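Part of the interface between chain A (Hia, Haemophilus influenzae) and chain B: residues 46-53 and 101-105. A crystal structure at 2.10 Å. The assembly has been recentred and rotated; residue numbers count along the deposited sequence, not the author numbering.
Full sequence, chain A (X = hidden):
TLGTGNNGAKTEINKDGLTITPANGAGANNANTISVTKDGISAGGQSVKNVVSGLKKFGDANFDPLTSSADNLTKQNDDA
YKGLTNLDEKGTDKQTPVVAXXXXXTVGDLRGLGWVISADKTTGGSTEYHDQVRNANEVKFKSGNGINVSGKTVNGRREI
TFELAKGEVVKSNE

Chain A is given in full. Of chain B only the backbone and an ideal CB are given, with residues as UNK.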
# COMPACT_ATOMS: atom_id res chain seq x y z
N GLN A 46 16.81 5.96 10.25
CA GLN A 46 16.66 7.02 9.26
C GLN A 46 15.90 6.49 8.05
O GLN A 46 15.29 5.41 8.11
CB GLN A 46 18.03 7.52 8.84
CG GLN A 46 18.93 7.87 10.01
CD GLN A 46 19.43 9.29 9.94
OE1 GLN A 46 20.55 9.58 10.35
NE2 GLN A 46 18.59 10.19 9.44
N SER A 47 15.95 7.23 6.95
CA SER A 47 15.23 6.89 5.73
C SER A 47 16.12 6.48 4.58
O SER A 47 17.34 6.66 4.61
CB SER A 47 14.40 8.08 5.25
OG SER A 47 13.46 8.47 6.23
N VAL A 48 15.49 5.93 3.54
CA VAL A 48 16.19 5.58 2.33
C VAL A 48 15.62 6.65 1.40
O VAL A 48 14.42 6.66 1.09
CB VAL A 48 15.83 4.16 1.85
CG1 VAL A 48 16.28 3.95 0.40
CG2 VAL A 48 16.49 3.13 2.74
N LYS A 49 16.47 7.57 0.98
CA LYS A 49 16.01 8.66 0.12
C LYS A 49 16.47 8.52 -1.30
O LYS A 49 17.26 7.64 -1.63
CB LYS A 49 16.48 10.01 0.69
CG LYS A 49 15.79 10.38 2.00
CD LYS A 49 16.37 11.68 2.59
CE LYS A 49 15.72 12.02 3.93
NZ LYS A 49 14.23 12.01 3.81
N ASN A 50 15.93 9.39 -2.16
CA ASN A 50 16.26 9.40 -3.57
C ASN A 50 16.18 8.00 -4.14
O ASN A 50 17.11 7.51 -4.78
CB ASN A 50 17.66 9.97 -3.77
CG ASN A 50 17.81 11.32 -3.10
OD1 ASN A 50 17.03 12.24 -3.37
ND2 ASN A 50 18.78 11.44 -2.22
N VAL A 51 15.03 7.36 -3.90
CA VAL A 51 14.82 6.01 -4.40
C VAL A 51 13.50 5.90 -5.17
O VAL A 51 12.51 6.55 -4.83
CB VAL A 51 14.83 4.99 -3.22
CG1 VAL A 51 13.64 5.21 -2.32
CG2 VAL A 51 14.84 3.55 -3.77
N VAL A 52 13.53 5.13 -6.26
CA VAL A 52 12.34 4.86 -7.05
C VAL A 52 12.22 3.34 -7.24
O VAL A 52 13.20 2.60 -7.10
CB VAL A 52 12.37 5.54 -8.47
CG1 VAL A 52 12.67 7.04 -8.33
CG2 VAL A 52 13.35 4.84 -9.38
N SER A 53 11.03 2.85 -7.53
CA SER A 53 10.85 1.42 -7.71
C SER A 53 10.75 1.06 -9.19
O SER A 53 10.94 -0.10 -9.56
CB SER A 53 9.57 0.96 -7.00
OG SER A 53 8.41 1.50 -7.61
N UNK B 101 8.16 11.89 -2.63
CA UNK B 101 7.71 10.67 -3.31
C UNK B 101 8.75 9.57 -3.30
O UNK B 101 8.44 8.42 -2.97
CB UNK B 101 7.33 10.99 -4.76
N UNK B 102 9.98 9.92 -3.68
CA UNK B 102 11.07 8.95 -3.78
C UNK B 102 11.74 8.60 -2.46
O UNK B 102 12.96 8.71 -2.32
CB UNK B 102 12.13 9.49 -4.74
N UNK B 103 10.92 8.20 -1.50
CA UNK B 103 11.37 7.80 -0.18
C UNK B 103 10.84 6.39 -0.00
O UNK B 103 9.67 6.12 -0.30
CB UNK B 103 10.89 8.75 0.92
N UNK B 104 11.69 5.48 0.46
CA UNK B 104 11.24 4.12 0.64
C UNK B 104 10.13 4.10 1.67
O UNK B 104 10.23 4.73 2.75
CB UNK B 104 12.39 3.21 1.06
N UNK B 105 9.06 3.38 1.33
CA UNK B 105 7.93 3.22 2.23
C UNK B 105 8.17 2.00 3.14
O UNK B 105 8.91 1.07 2.76
CB UNK B 105 6.63 3.07 1.44

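The O of position 102 accepts a hydrogen bond from Val A51 N at 2.9 Å, nearly straight at 178°. The N of position 104 donates to Val A48 O at 3.0 Å. Both bonds use main-chain atoms, so they do not select a side chain, except that position 104 needs an N-H and cannot be proline.

Position 101 has a CA-to-CB bond that points sideways, and no atom of chain A in this stretch lies near the ideal CB. Phi/psi of -57/-49 suits most residues. Chain A offers no preference, so polar, charged or small side chains would all fit. The residue is Asp B101. Its end leads away from chain A, and OD1 is hydrogen-bonded elsewhere in the structure. The O of Asp B101 receives a weak hydrogen bond from N of position 103, at 2.9 Å.

Position 102 points toward chain A. The ideal CB is very close to Val A51 O, at 3.0 Å, and lies 4.4 Å from Val A52 CG1. The psi of 54° with phi of -81° is unusual for a strand and marks a bend. Glycine would ease the tight approach. Asn or Asp often accepts such a backbone, and another modest side chain could lie along Val A52. The residue is Asn B102. The crowding remains in the deposited model, with CB 2.9 Å from Val A51 O. Chi1 is m, and the amide runs beside Val A52, where Asn B102 ND2 is 3.2 Å from Val A52 CG1. The side chain makes no hydrogen bond to this part of chain A.

Position 103 has extended angles, -124/133, which suit beta-branched residues. Its CB points away overall, yet the ideal CB is 4.1 Å from Val A48 O. The CA of position 103 also makes a CA-H...O contact with Val A48 O, at 3.5 Å. Val, Thr, Ile or Ser would be reasonable. The residue is Thr B103. CG2 reaches Ser A47 CB at 4.3 Å, while OG1 is hydrogen-bonded to a residue just beyond one of the stretches.

Position 104 points toward chain A, against two valines: the ideal CB is 3.7 Å from Val A48 CB and 4.1 Å from Val A51 CG1. A small apolar residue suits this spot best, though Ser or Gly is conceivable. The residue is Ala B104. Its CB packs 3.6 Å from Val A48 CB. Water 1 links its O to Val A48 N.

Position 105 points away and has no contact here. Many residues would do. It is Ala B105.

Chain B, residues 101-105: DNTAA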
# COMPACT_ATOMS: atom_id res chain seq x y z
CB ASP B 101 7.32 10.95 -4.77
CG ASP B 101 5.88 11.46 -4.93
OD1 ASP B 101 5.09 11.42 -3.96
OD2 ASP B 101 5.53 11.89 -6.03
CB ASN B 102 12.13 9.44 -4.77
CG ASN B 102 11.57 9.59 -6.16
OD1 ASN B 102 10.39 9.34 -6.40
ND2 ASN B 102 12.42 10.00 -7.09
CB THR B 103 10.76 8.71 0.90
OG1 THR B 103 11.07 10.07 0.58
CG2 THR B 103 11.31 8.37 2.29
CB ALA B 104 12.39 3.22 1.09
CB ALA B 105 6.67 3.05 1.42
O HOH W 1 12.67 5.54 3.93
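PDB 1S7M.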